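Local coordinates for RNA polymerase sigma factor (Bartonella quintana, PDB 5UXX), which probably serves as an ECF-subfamily sigma factor, binding promoter DNA and directing RNA polymerase to begin transcription there, at residues Leu19-Ala23 and Glu34-Thr40; Phe22-Leu26 and Arg118-Leu123; Phe62-Arg66 and Ala136-Cys140; Ser90-His94 and Gln104-Lys108; Ala109-Leu113 and Arg155-Leu160. One frame throughout, in Å; residues are numbered along the deposited sequence.

Contact 2 lies about 3 Å from the centre of the chain and joins region 2 to region 4. Contact 1 starts from the same helix, 7-26, its centre 12 Å away from that of contact 2, and holds that helix to helix 33-46 within region 2. Contact 3, its centre about 11 Å from that of contact 2, is a second bridge between the two regions, and a salt bridge from Arg-66 to Glu-119 ties the two bridges together. Contacts 4 and 5, their centres each about 13 Å from that of contact 2, share helix 103-112; one packs it against the preceding linker, the other against helix 142-159. Lys-107 and Arg-118 connect this pair to contact 2. A second protein chain reaches residues of all five.

Contact 1: Leu19-Ala23 and Glu34-Thr40; sequences LRAFA and EDLVQDT
Arg-20 lies across the gap between helices 7-26 and 33-46 and meets Val-37 and Glu-34 in turn. Its CB is 4.2 Å from CG2 of Val-37, still in the apolar seam. With the chain extended from CG to NE, the next carbons leave that seam, and CD comes within 3.6 Å of Glu-34 OE2. NE donates to the same oxygen, Glu-34 OE2, at 2.6 Å in a nearly straight, salt-bridging hydrogen bond (166°). The oxygen is approached on its syn side, somewhat out of the carboxylate plane, and stays close to the guanidinium plane, although the two planes are 35° apart. A bend at chi2 of Glu-34 brings its carboxylate back to meet the arginine. Beta-branched Val-37 fits CG2 beside both CA of Arg-20 and CB of Ala-23, the latter at 3.7 Å; the small alanine lets the helices come near. Leu-19 CD2 and Thr-40 CG2 meet tip to tip at 4.0 Å, while Thr-40 OG1 bonds to its own helix at Leu-36 O. NH1 and NH2 of Arg-20 bond to the second protein chain. Pairing NE with Glu-34 leaves the terminal nitrogens for the partner, so one cation serves both helix pair and interface.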
# COMPACT_ATOMS: atom_id res chain seq x y z
N LEU A 19 3.65 -2.50 5.05
CA LEU A 19 3.18 -3.36 3.97
C LEU A 19 1.67 -3.57 4.06
O LEU A 19 0.97 -3.57 3.05
CB LEU A 19 3.91 -4.70 4.00
CG LEU A 19 3.69 -5.64 2.81
CD1 LEU A 19 4.27 -5.03 1.54
CD2 LEU A 19 4.28 -7.01 3.09
N ARG A 20 1.18 -3.76 5.28
CA ARG A 20 -0.24 -3.94 5.52
C ARG A 20 -1.02 -2.67 5.23
O ARG A 20 -2.11 -2.71 4.66
CB ARG A 20 -0.49 -4.39 6.97
CG ARG A 20 -1.96 -4.50 7.34
CD ARG A 20 -2.13 -5.00 8.77
NE ARG A 20 -3.51 -4.87 9.23
CZ ARG A 20 -4.01 -3.78 9.79
NH1 ARG A 20 -3.24 -2.71 9.96
NH2 ARG A 20 -5.27 -3.75 10.18
N ALA A 21 -0.46 -1.53 5.63
CA ALA A 21 -1.08 -0.23 5.38
C ALA A 21 -1.18 0.05 3.89
O ALA A 21 -2.15 0.66 3.42
CB ALA A 21 -0.29 0.88 6.07
N PHE A 22 -0.18 -0.41 3.14
CA PHE A 22 -0.16 -0.26 1.69
C PHE A 22 -1.28 -1.07 1.05
O PHE A 22 -1.95 -0.60 0.13
CB PHE A 22 1.20 -0.68 1.13
CG PHE A 22 1.33 -0.51 -0.35
CD1 PHE A 22 1.08 0.72 -0.95
CD2 PHE A 22 1.71 -1.57 -1.16
CE1 PHE A 22 1.21 0.88 -2.31
CE2 PHE A 22 1.83 -1.41 -2.53
CZ PHE A 22 1.58 -0.18 -3.11
N ALA A 23 -1.48 -2.29 1.54
CA ALA A 23 -2.51 -3.17 1.02
C ALA A 23 -3.90 -2.61 1.27
O ALA A 23 -4.76 -2.65 0.39
CB ALA A 23 -2.38 -4.55 1.65
N GLU A 34 -6.24 -8.15 3.86
CA GLU A 34 -5.42 -8.88 4.82
C GLU A 34 -4.83 -10.16 4.21
O GLU A 34 -3.71 -10.56 4.54
CB GLU A 34 -6.25 -9.24 6.06
CG GLU A 34 -6.42 -8.10 7.06
CD GLU A 34 -5.15 -7.72 7.79
OE1 GLU A 34 -4.09 -8.34 7.56
OE2 GLU A 34 -5.21 -6.77 8.61
N ASP A 35 -5.58 -10.78 3.31
CA ASP A 35 -5.10 -11.95 2.57
C ASP A 35 -4.00 -11.58 1.58
O ASP A 35 -3.11 -12.38 1.30
CB ASP A 35 -6.26 -12.63 1.83
CG ASP A 35 -7.19 -13.37 2.77
OD1 ASP A 35 -6.79 -13.63 3.92
OD2 ASP A 35 -8.33 -13.68 2.35
N LEU A 36 -4.09 -10.36 1.05
CA LEU A 36 -3.09 -9.85 0.12
C LEU A 36 -1.71 -9.78 0.75
O LEU A 36 -0.71 -10.11 0.12
CB LEU A 36 -3.51 -8.46 -0.38
CG LEU A 36 -2.71 -7.85 -1.53
CD1 LEU A 36 -2.70 -8.77 -2.73
CD2 LEU A 36 -3.28 -6.49 -1.89
N VAL A 37 -1.66 -9.35 2.01
CA VAL A 37 -0.41 -9.29 2.76
C VAL A 37 0.14 -10.70 2.98
O VAL A 37 1.34 -10.95 2.82
CB VAL A 37 -0.59 -8.59 4.11
CG1 VAL A 37 0.72 -8.57 4.88
CG2 VAL A 37 -1.12 -7.18 3.91
N GLN A 38 -0.75 -11.61 3.37
CA GLN A 38 -0.38 -13.01 3.60
C GLN A 38 0.27 -13.64 2.37
O GLN A 38 1.32 -14.27 2.47
CB GLN A 38 -1.62 -13.81 4.01
CG GLN A 38 -1.30 -15.16 4.64
CD GLN A 38 -2.51 -15.80 5.29
OE1 GLN A 38 -2.81 -15.55 6.46
NE2 GLN A 38 -3.22 -16.62 4.53
N ASP A 39 -0.35 -13.45 1.21
CA ASP A 39 0.17 -14.00 -0.04
C ASP A 39 1.52 -13.38 -0.39
O ASP A 39 2.40 -14.05 -0.92
CB ASP A 39 -0.82 -13.77 -1.18
CG ASP A 39 -2.10 -14.56 -1.01
OD1 ASP A 39 -2.10 -15.54 -0.24
OD2 ASP A 39 -3.11 -14.20 -1.64
N THR A 40 1.68 -12.09 -0.08
CA THR A 40 2.92 -11.38 -0.36
C THR A 40 4.06 -11.95 0.49
O THR A 40 5.17 -12.15 0.00
CB THR A 40 2.78 -9.87 -0.09
OG1 THR A 40 1.78 -9.33 -0.95
CG2 THR A 40 4.10 -9.16 -0.33

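Contact 2: Phe22-Leu26 and Arg118-Leu123; sequences FAISL and REAIIL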
# COMPACT_ATOMS: atom_id res chain seq x y z
N PHE A 22 -0.18 -0.41 3.14
CA PHE A 22 -0.16 -0.26 1.69
C PHE A 22 -1.28 -1.07 1.05
O PHE A 22 -1.95 -0.60 0.13
CB PHE A 22 1.20 -0.68 1.13
CG PHE A 22 1.33 -0.51 -0.35
CD1 PHE A 22 1.08 0.72 -0.95
CD2 PHE A 22 1.71 -1.57 -1.16
CE1 PHE A 22 1.21 0.88 -2.31
CE2 PHE A 22 1.83 -1.41 -2.53
CZ PHE A 22 1.58 -0.18 -3.11
N ALA A 23 -1.48 -2.29 1.54
CA ALA A 23 -2.51 -3.17 1.02
C ALA A 23 -3.90 -2.61 1.27
O ALA A 23 -4.76 -2.65 0.39
CB ALA A 23 -2.38 -4.55 1.65
N ILE A 24 -4.12 -2.08 2.47
CA ILE A 24 -5.41 -1.50 2.83
C ILE A 24 -5.70 -0.25 2.01
O ILE A 24 -6.82 -0.04 1.54
CB ILE A 24 -5.47 -1.17 4.34
CG1 ILE A 24 -5.52 -2.46 5.16
CG2 ILE A 24 -6.68 -0.30 4.66
CD1 ILE A 24 -5.33 -2.26 6.64
N SER A 25 -4.68 0.57 1.81
CA SER A 25 -4.80 1.78 1.01
C SER A 25 -5.11 1.45 -0.45
O SER A 25 -5.83 2.19 -1.13
CB SER A 25 -3.52 2.62 1.09
OG SER A 25 -3.22 2.97 2.43
N LEU A 26 -4.57 0.33 -0.92
CA LEU A 26 -4.68 -0.06 -2.31
C LEU A 26 -5.99 -0.79 -2.62
O LEU A 26 -6.54 -0.67 -3.71
CB LEU A 26 -3.50 -0.96 -2.69
CG LEU A 26 -2.76 -0.67 -4.00
CD1 LEU A 26 -2.30 0.78 -4.05
CD2 LEU A 26 -1.58 -1.61 -4.15
N ARG A 118 -4.04 6.81 -7.14
CA ARG A 118 -4.15 6.33 -5.77
C ARG A 118 -2.85 5.69 -5.30
O ARG A 118 -2.36 5.99 -4.21
CB ARG A 118 -5.30 5.33 -5.65
CG ARG A 118 -5.42 4.68 -4.28
CD ARG A 118 -6.80 4.05 -4.08
NE ARG A 118 -7.13 3.07 -5.11
CZ ARG A 118 -7.97 3.29 -6.12
NH1 ARG A 118 -8.58 4.46 -6.22
NH2 ARG A 118 -8.21 2.34 -7.01
N GLU A 119 -2.28 4.82 -6.12
CA GLU A 119 -1.03 4.15 -5.77
C GLU A 119 0.14 5.12 -5.68
O GLU A 119 0.95 5.05 -4.76
CB GLU A 119 -0.72 3.04 -6.78
CG GLU A 119 0.60 2.34 -6.50
CD GLU A 119 0.84 1.17 -7.42
OE1 GLU A 119 0.23 1.13 -8.51
OE2 GLU A 119 1.66 0.30 -7.07
N ALA A 120 0.23 6.03 -6.65
CA ALA A 120 1.32 6.99 -6.71
C ALA A 120 1.36 7.89 -5.47
O ALA A 120 2.42 8.10 -4.88
CB ALA A 120 1.21 7.84 -7.97
N ILE A 121 0.20 8.41 -5.07
CA ILE A 121 0.13 9.34 -3.95
C ILE A 121 0.38 8.61 -2.63
O ILE A 121 0.84 9.21 -1.66
CB ILE A 121 -1.23 10.09 -3.90
CG1 ILE A 121 -1.15 11.29 -2.96
CG2 ILE A 121 -2.37 9.15 -3.52
CD1 ILE A 121 -0.15 12.34 -3.39
N ILE A 122 0.07 7.31 -2.59
CA ILE A 122 0.35 6.50 -1.41
C ILE A 122 1.84 6.20 -1.30
O ILE A 122 2.44 6.35 -0.23
CB ILE A 122 -0.45 5.18 -1.42
CG1 ILE A 122 -1.93 5.45 -1.18
CG2 ILE A 122 0.07 4.23 -0.36
CD1 ILE A 122 -2.22 6.17 0.11
N LEU A 123 2.44 5.79 -2.41
CA LEU A 123 3.86 5.46 -2.45
C LEU A 123 4.73 6.67 -2.10
O LEU A 123 5.70 6.56 -1.36
CB LEU A 123 4.25 4.92 -3.82
CG LEU A 123 3.76 3.52 -4.18
CD1 LEU A 123 4.13 3.18 -5.62
CD2 LEU A 123 4.33 2.48 -3.23
O HOH W 1 -5.98 0.67 -5.93
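Around Ser-25 and Ile-122, whose CA atoms are 7.4 Å apart, two helical segments pack roughly antiparallel, at 149° between their directions and with axes 10.3 Å apart. The packing is a helix-to-helix junction between region 2 (helix 7-26) and region 4 (helix 115-125), in the compact form of the sigma factor seen here with a second protein chain. Phe-22 carries much of it. Because its CG stands opposite the backbone N (chi1 -178°), the ring swings over toward region 4; Phe-62 stacks on it. At the rim, Ile-122 CG2 lies in the ring plane, 3.7 Å from CD1 of Phe-22, whereas Leu-123 CD2 approaches CE1 of Phe-22 obliquely at 3.6 Å. Glu-119 OE2 also comes in at the edge, 4.0 Å from CZ of Phe-22, where the slightly positive ring hydrogens would probably suit a carboxylate, while Arg-66 and Tyr-70 of helix 57-81 bind its OE1. A planar hydrocarbon ring thus serves both the apolar branches and the acid. Ser-25, small enough for the point where the helices face each other, offers CB to Ile-122 CD1, while its OG turns back to the carbonyl of Ala-21. Leu-26 CD1 rests on the CB of Glu-119. Arg-118, whose NH1 bonds to the carbonyls of Leu-110 and Leu-113, is kinked at chi3. Its NE donates to a water at 2.8 Å, and that water gives a hydrogen bond of 2.7 Å to Leu-26 O at the end of helix 7-26.

Contact 3: Phe62-Arg66 and Ala136-Cys140; sequences FTILR and AICGC
Arg-66 reaches from region 2 and lays one face of its guanidinium over the end of helix 131-138, where the chain passes from Ile-137 to Cys-138. That helix is probably the first of the region 4 helix-turn-helix, and it closes in a Schellman motif with Gly-139, at positive phi, as the C-prime residue. The flat cation rides on backbone: CA of Cys-138 lies 3.4 Å from its plane, displaced toward the rim. Ile-137 O stands over this face too, 3.2 Å from NE of Arg-66, at an angle too poor for a hydrogen bond. The partly negative carbonyls gathered at a helix end would nevertheless attract a positive group, which suits arginine here. Its CG points away from the backbone N (chi1 159°), sending the long chain across Ile-137, where CD passes 3.8 Å from CG2 of Ile-137. Thr-63 runs obliquely against the same isoleucine, its OG1 3.7 Å from Ile-137 CG1, while that hydroxyl is satisfied by Ala-59 O on its own helix. Ile-137 thus fills the angle between threonine and arginine, with CD1 reaching the CB of Phe-62. Beyond it NH1 of Arg-66, which is paired with Glu-119, lies 3.6 Å from SG of Cys-138.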
# COMPACT_ATOMS: atom_id res chain seq x y z
N PHE A 62 6.99 -4.19 -1.63
CA PHE A 62 5.83 -3.46 -2.13
C PHE A 62 5.51 -3.83 -3.57
O PHE A 62 4.35 -3.88 -3.97
CB PHE A 62 6.05 -1.95 -2.01
CG PHE A 62 5.67 -1.38 -0.67
CD1 PHE A 62 6.13 -1.96 0.50
CD2 PHE A 62 4.87 -0.25 -0.59
CE1 PHE A 62 5.78 -1.43 1.73
CE2 PHE A 62 4.53 0.29 0.64
CZ PHE A 62 4.99 -0.30 1.80
N THR A 63 6.56 -4.10 -4.35
CA THR A 63 6.41 -4.50 -5.74
C THR A 63 5.66 -5.83 -5.85
O THR A 63 4.78 -5.99 -6.70
CB THR A 63 7.77 -4.63 -6.45
OG1 THR A 63 8.49 -3.40 -6.34
CG2 THR A 63 7.58 -4.98 -7.92
N ILE A 64 6.00 -6.77 -4.98
CA ILE A 64 5.34 -8.07 -4.96
C ILE A 64 3.86 -7.93 -4.62
O ILE A 64 3.01 -8.53 -5.27
CB ILE A 64 6.01 -9.02 -3.95
CG1 ILE A 64 7.45 -9.33 -4.38
CG2 ILE A 64 5.21 -10.31 -3.82
CD1 ILE A 64 8.22 -10.17 -3.38
N LEU A 65 3.56 -7.14 -3.60
CA LEU A 65 2.18 -6.92 -3.17
C LEU A 65 1.38 -6.20 -4.25
O LEU A 65 0.25 -6.57 -4.55
CB LEU A 65 2.13 -6.14 -1.86
CG LEU A 65 0.77 -6.07 -1.14
CD1 LEU A 65 0.95 -6.11 0.36
CD2 LEU A 65 -0.00 -4.82 -1.54
N ARG A 66 1.97 -5.15 -4.82
CA ARG A 66 1.33 -4.39 -5.89
C ARG A 66 0.95 -5.27 -7.07
O ARG A 66 -0.17 -5.20 -7.57
CB ARG A 66 2.26 -3.27 -6.37
CG ARG A 66 1.91 -2.77 -7.76
CD ARG A 66 3.11 -2.21 -8.49
NE ARG A 66 2.90 -2.21 -9.94
CZ ARG A 66 2.32 -1.22 -10.61
NH1 ARG A 66 1.89 -0.14 -9.97
NH2 ARG A 66 2.17 -1.30 -11.92
N ALA A 136 10.08 2.79 -10.26
CA ALA A 136 10.51 1.40 -10.45
C ALA A 136 9.42 0.43 -10.02
O ALA A 136 9.19 -0.58 -10.68
CB ALA A 136 11.79 1.14 -9.67
N ILE A 137 8.75 0.74 -8.92
CA ILE A 137 7.66 -0.08 -8.41
C ILE A 137 6.50 -0.15 -9.41
O ILE A 137 5.98 -1.23 -9.69
CB ILE A 137 7.13 0.45 -7.06
CG1 ILE A 137 8.20 0.30 -5.98
CG2 ILE A 137 5.86 -0.28 -6.65
CD1 ILE A 137 7.83 0.95 -4.66
N CYS A 138 6.13 1.00 -9.96
CA CYS A 138 4.99 1.08 -10.87
C CYS A 138 5.39 0.75 -12.31
O CYS A 138 4.53 0.64 -13.19
CB CYS A 138 4.35 2.46 -10.82
SG CYS A 138 3.67 2.89 -9.20
N GLY A 139 6.69 0.59 -12.55
CA GLY A 139 7.19 0.28 -13.87
C GLY A 139 6.94 1.39 -14.88
O GLY A 139 6.57 1.13 -16.03
N CYS A 140 7.13 2.63 -14.45
CA CYS A 140 6.94 3.78 -15.32
C CYS A 140 8.07 4.79 -15.15
O CYS A 140 8.99 4.58 -14.36
CB CYS A 140 5.60 4.45 -15.05
SG CYS A 140 5.46 5.19 -13.40

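Contact 4: Ser90-His94 and Gln104-Lys108; sequences SVAIH and QDFKK
The linker that leads from region 2 into region 4 runs extended past the start of helix 103-112, and Val-91 and Ile-93 turn their side chains to that helix. Between them Ala-92 faces away. Gln-104 answers the linker backbone with both ends of its side-chain amide. Ile-93 N gives a hydrogen bond of 3.1 Å to Gln-104 OE1, nearly straight (172°) and close to the line of the side-chain C=O. Gln-104 NE2 donates in turn to Val-91 O at 3.0 Å, less ideally: the N-H bends to 134°, and the donor sits above the carbonyl plane. Donor and acceptor side by side let glutamine pair with a C=O and an N-H of an extended chain, roughly as a neighbouring strand might, although no sheet is formed. A chi2 of 92° folds the Gln-104 chain and lays the amide along the linker, so that its OE1 also lies 3.5 Å from CG1 of Val-91. The apolar half of the contact rests on lysine. CG of Lys-107 meets Val-91 CG1 at 3.6 Å, and CB of Lys-107 meets Ile-93 CD1 at 3.6 Å, the isoleucine crossing the lysine at about a right angle. From there the Lys-107 chain carries NZ into the interior, where Ser-25 O, Ser-27 O and Asn-111 OD1 accept from it. Lys-108, an exposed residue, brings CG to 4.1 Å from Val-91 CG2.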
# COMPACT_ATOMS: atom_id res chain seq x y z
N SER A 90 -16.02 -1.72 -1.32
CA SER A 90 -16.40 -1.58 0.08
C SER A 90 -15.32 -0.92 0.92
O SER A 90 -14.13 -1.20 0.76
CB SER A 90 -16.76 -2.95 0.66
OG SER A 90 -15.67 -3.84 0.58
N VAL A 91 -15.74 -0.05 1.83
CA VAL A 91 -14.83 0.62 2.75
C VAL A 91 -15.26 0.37 4.20
O VAL A 91 -16.39 0.67 4.58
CB VAL A 91 -14.77 2.14 2.50
CG1 VAL A 91 -13.93 2.83 3.56
CG2 VAL A 91 -14.22 2.42 1.11
N ALA A 92 -14.35 -0.18 5.00
CA ALA A 92 -14.64 -0.46 6.40
C ALA A 92 -13.39 -0.30 7.26
O ALA A 92 -12.64 -1.26 7.47
CB ALA A 92 -15.22 -1.86 6.55
N ILE A 93 -13.17 0.91 7.75
CA ILE A 93 -12.02 1.20 8.60
C ILE A 93 -12.44 1.73 9.96
O ILE A 93 -13.20 2.70 10.05
CB ILE A 93 -11.07 2.22 7.94
CG1 ILE A 93 -10.63 1.72 6.56
CG2 ILE A 93 -9.86 2.47 8.82
CD1 ILE A 93 -9.70 2.67 5.84
N HIS A 94 -11.96 1.08 11.02
CA HIS A 94 -12.20 1.53 12.39
C HIS A 94 -11.69 2.96 12.58
O HIS A 94 -10.60 3.29 12.11
CB HIS A 94 -11.55 0.58 13.39
CG HIS A 94 -11.94 0.83 14.81
ND1 HIS A 94 -11.50 1.92 15.53
CD2 HIS A 94 -12.72 0.12 15.66
CE1 HIS A 94 -12.00 1.88 16.75
NE2 HIS A 94 -12.75 0.80 16.85
N GLN A 104 -12.40 6.60 7.40
CA GLN A 104 -13.41 6.11 6.47
C GLN A 104 -13.58 7.09 5.30
O GLN A 104 -13.63 6.68 4.14
CB GLN A 104 -14.75 5.91 7.18
CG GLN A 104 -15.85 5.35 6.31
CD GLN A 104 -15.92 3.83 6.35
OE1 GLN A 104 -15.01 3.18 6.85
NE2 GLN A 104 -17.00 3.27 5.84
N ASP A 105 -13.65 8.37 5.63
CA ASP A 105 -13.83 9.42 4.62
C ASP A 105 -12.60 9.54 3.73
O ASP A 105 -12.72 9.71 2.51
CB ASP A 105 -14.13 10.76 5.30
CG ASP A 105 -14.38 11.87 4.31
OD1 ASP A 105 -15.45 11.86 3.66
OD2 ASP A 105 -13.52 12.76 4.17
N PHE A 106 -11.42 9.47 4.33
CA PHE A 106 -10.16 9.58 3.59
C PHE A 106 -10.00 8.43 2.60
O PHE A 106 -9.56 8.63 1.47
CB PHE A 106 -8.97 9.61 4.55
CG PHE A 106 -7.68 10.02 3.89
CD1 PHE A 106 -7.32 11.35 3.81
CD2 PHE A 106 -6.82 9.07 3.36
CE1 PHE A 106 -6.13 11.73 3.21
CE2 PHE A 106 -5.64 9.44 2.76
CZ PHE A 106 -5.29 10.77 2.68
N LYS A 107 -10.35 7.22 3.04
CA LYS A 107 -10.27 6.04 2.18
C LYS A 107 -11.24 6.15 1.01
O LYS A 107 -10.91 5.79 -0.12
CB LYS A 107 -10.56 4.77 2.99
CG LYS A 107 -10.62 3.49 2.18
CD LYS A 107 -9.35 3.28 1.36
CE LYS A 107 -9.41 1.96 0.60
NZ LYS A 107 -8.41 1.88 -0.50
N LYS A 108 -12.44 6.66 1.29
CA LYS A 108 -13.44 6.90 0.26
C LYS A 108 -12.93 7.91 -0.76
O LYS A 108 -13.22 7.80 -1.96
CB LYS A 108 -14.76 7.37 0.87
CG LYS A 108 -15.51 6.28 1.63
CD LYS A 108 -16.58 6.86 2.53
CE LYS A 108 -17.52 7.78 1.77
NZ LYS A 108 -18.64 8.25 2.63

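Contact 5: Ala109-Leu113 and Arg155-Leu160; sequences ALNML and RLQELL
Ala-109 turns its CB toward the end of helix 142-159, among Leu-156, Leu-159 and, just beyond the helix, Leu-160. Leu-160 CD2 is 3.8 Å and Leu-156 CD2 3.9 Å from CB of Ala-109, while Leu-159 brings CD2 to 3.5 Å from the Ala-109 carbonyl O. A small residue here lets the backbones approach. Leu-113 completes the close part: its side chain crosses that of Leu-156 at about a right angle, CD1 of Leu-113 lying 4.0 Å from CG of Leu-156, and its CD2 lies 3.6 Å from CG of Arg-155 as the two side chains slide past each other in opposite directions. Toward solvent the packing thins. Met-112, modelled as selenomethionine, is exposed; its CB touches Leu-159 CD2 at 3.6 Å, and bends at chi2 and chi3 curl CE to 3.7 Å from Arg-155 NH2. The arginine turns the edge of its guanidinium to Met-112 O, with Leu-159 CD1 over one face, offset toward the rim, while the carbons of Arg-155 run along Leu-113. No hydrogen bond joins the two segments. Such apolar packing of the first region 4 helix against the end of helix 142-159, probably its DNA-recognition helix, belongs to the helical bundle of a sigma-70 region 4 domain.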
# COMPACT_ATOMS: atom_id res chain seq x y z
N ALA A 109 -12.18 8.90 -0.29
CA ALA A 109 -11.58 9.90 -1.16
C ALA A 109 -10.50 9.27 -2.05
O ALA A 109 -10.41 9.57 -3.24
CB ALA A 109 -10.99 11.04 -0.34
N LEU A 110 -9.69 8.40 -1.45
CA LEU A 110 -8.66 7.67 -2.19
C LEU A 110 -9.27 6.83 -3.31
O LEU A 110 -8.71 6.71 -4.39
CB LEU A 110 -7.86 6.77 -1.25
CG LEU A 110 -6.86 7.44 -0.31
CD1 LEU A 110 -6.28 6.43 0.66
CD2 LEU A 110 -5.76 8.13 -1.10
N ASN A 111 -10.43 6.24 -3.03
CA ASN A 111 -11.11 5.39 -3.99
C ASN A 111 -11.73 6.18 -5.15
O ASN A 111 -12.04 5.61 -6.19
CB ASN A 111 -12.19 4.57 -3.29
CG ASN A 111 -11.61 3.44 -2.45
OD1 ASN A 111 -10.40 3.28 -2.36
ND2 ASN A 111 -12.49 2.64 -1.84
N MSE A 112 -11.90 7.48 -4.95
CA MSE A 112 -12.40 8.35 -6.01
C MSE A 112 -11.33 8.58 -7.07
O MSE A 112 -11.63 8.92 -8.21
CB MSE A 112 -12.86 9.69 -5.43
CG MSE A 112 -14.06 9.60 -4.50
SE MSE A 112 -15.70 9.16 -5.44
CE MSE A 112 -15.84 10.75 -6.57
N LEU A 113 -10.07 8.41 -6.68
CA LEU A 113 -8.95 8.56 -7.59
C LEU A 113 -8.88 7.39 -8.57
O LEU A 113 -9.48 6.34 -8.33
CB LEU A 113 -7.63 8.67 -6.82
CG LEU A 113 -7.51 9.77 -5.77
CD1 LEU A 113 -6.18 9.66 -5.04
CD2 LEU A 113 -7.67 11.14 -6.40
N ARG A 155 -6.77 16.59 -6.68
CA ARG A 155 -8.09 15.97 -6.59
C ARG A 155 -8.48 15.70 -5.14
O ARG A 155 -9.63 15.90 -4.74
CB ARG A 155 -8.15 14.68 -7.41
CG ARG A 155 -9.53 14.05 -7.47
CD ARG A 155 -9.78 13.38 -8.81
NE ARG A 155 -10.94 12.49 -8.77
CZ ARG A 155 -12.20 12.91 -8.77
NH1 ARG A 155 -12.48 14.21 -8.81
NH2 ARG A 155 -13.19 12.03 -8.73
N LEU A 156 -7.51 15.24 -4.35
CA LEU A 156 -7.74 14.98 -2.93
C LEU A 156 -8.07 16.26 -2.17
O LEU A 156 -8.88 16.25 -1.25
CB LEU A 156 -6.51 14.31 -2.31
CG LEU A 156 -6.37 12.80 -2.53
CD1 LEU A 156 -5.17 12.26 -1.76
CD2 LEU A 156 -7.64 12.07 -2.13
N GLN A 157 -7.45 17.36 -2.57
CA GLN A 157 -7.69 18.66 -1.94
C GLN A 157 -9.14 19.10 -2.15
O GLN A 157 -9.78 19.62 -1.24
CB GLN A 157 -6.73 19.71 -2.49
CG GLN A 157 -5.28 19.51 -2.09
CD GLN A 157 -4.35 20.49 -2.77
OE1 GLN A 157 -4.57 20.88 -3.92
NE2 GLN A 157 -3.29 20.88 -2.08
N GLU A 158 -9.64 18.89 -3.36
CA GLU A 158 -11.02 19.24 -3.69
C GLU A 158 -12.00 18.27 -3.03
O GLU A 158 -13.07 18.67 -2.57
CB GLU A 158 -11.23 19.25 -5.20
N LEU A 159 -11.61 17.00 -2.98
CA LEU A 159 -12.44 15.96 -2.39
C LEU A 159 -12.58 16.13 -0.88
O LEU A 159 -13.68 16.02 -0.33
CB LEU A 159 -11.86 14.58 -2.70
CG LEU A 159 -12.38 13.82 -3.93
CD1 LEU A 159 -12.65 14.76 -5.10
CD2 LEU A 159 -11.38 12.75 -4.33
N LEU A 160 -11.47 16.40 -0.21
CA LEU A 160 -11.45 16.51 1.24
C LEU A 160 -11.70 17.94 1.70
O LEU A 160 -11.66 18.24 2.89
CB LEU A 160 -10.12 16.00 1.80
CG LEU A 160 -9.83 14.52 1.55
CD1 LEU A 160 -8.39 14.19 1.88
CD2 LEU A 160 -10.79 13.65 2.36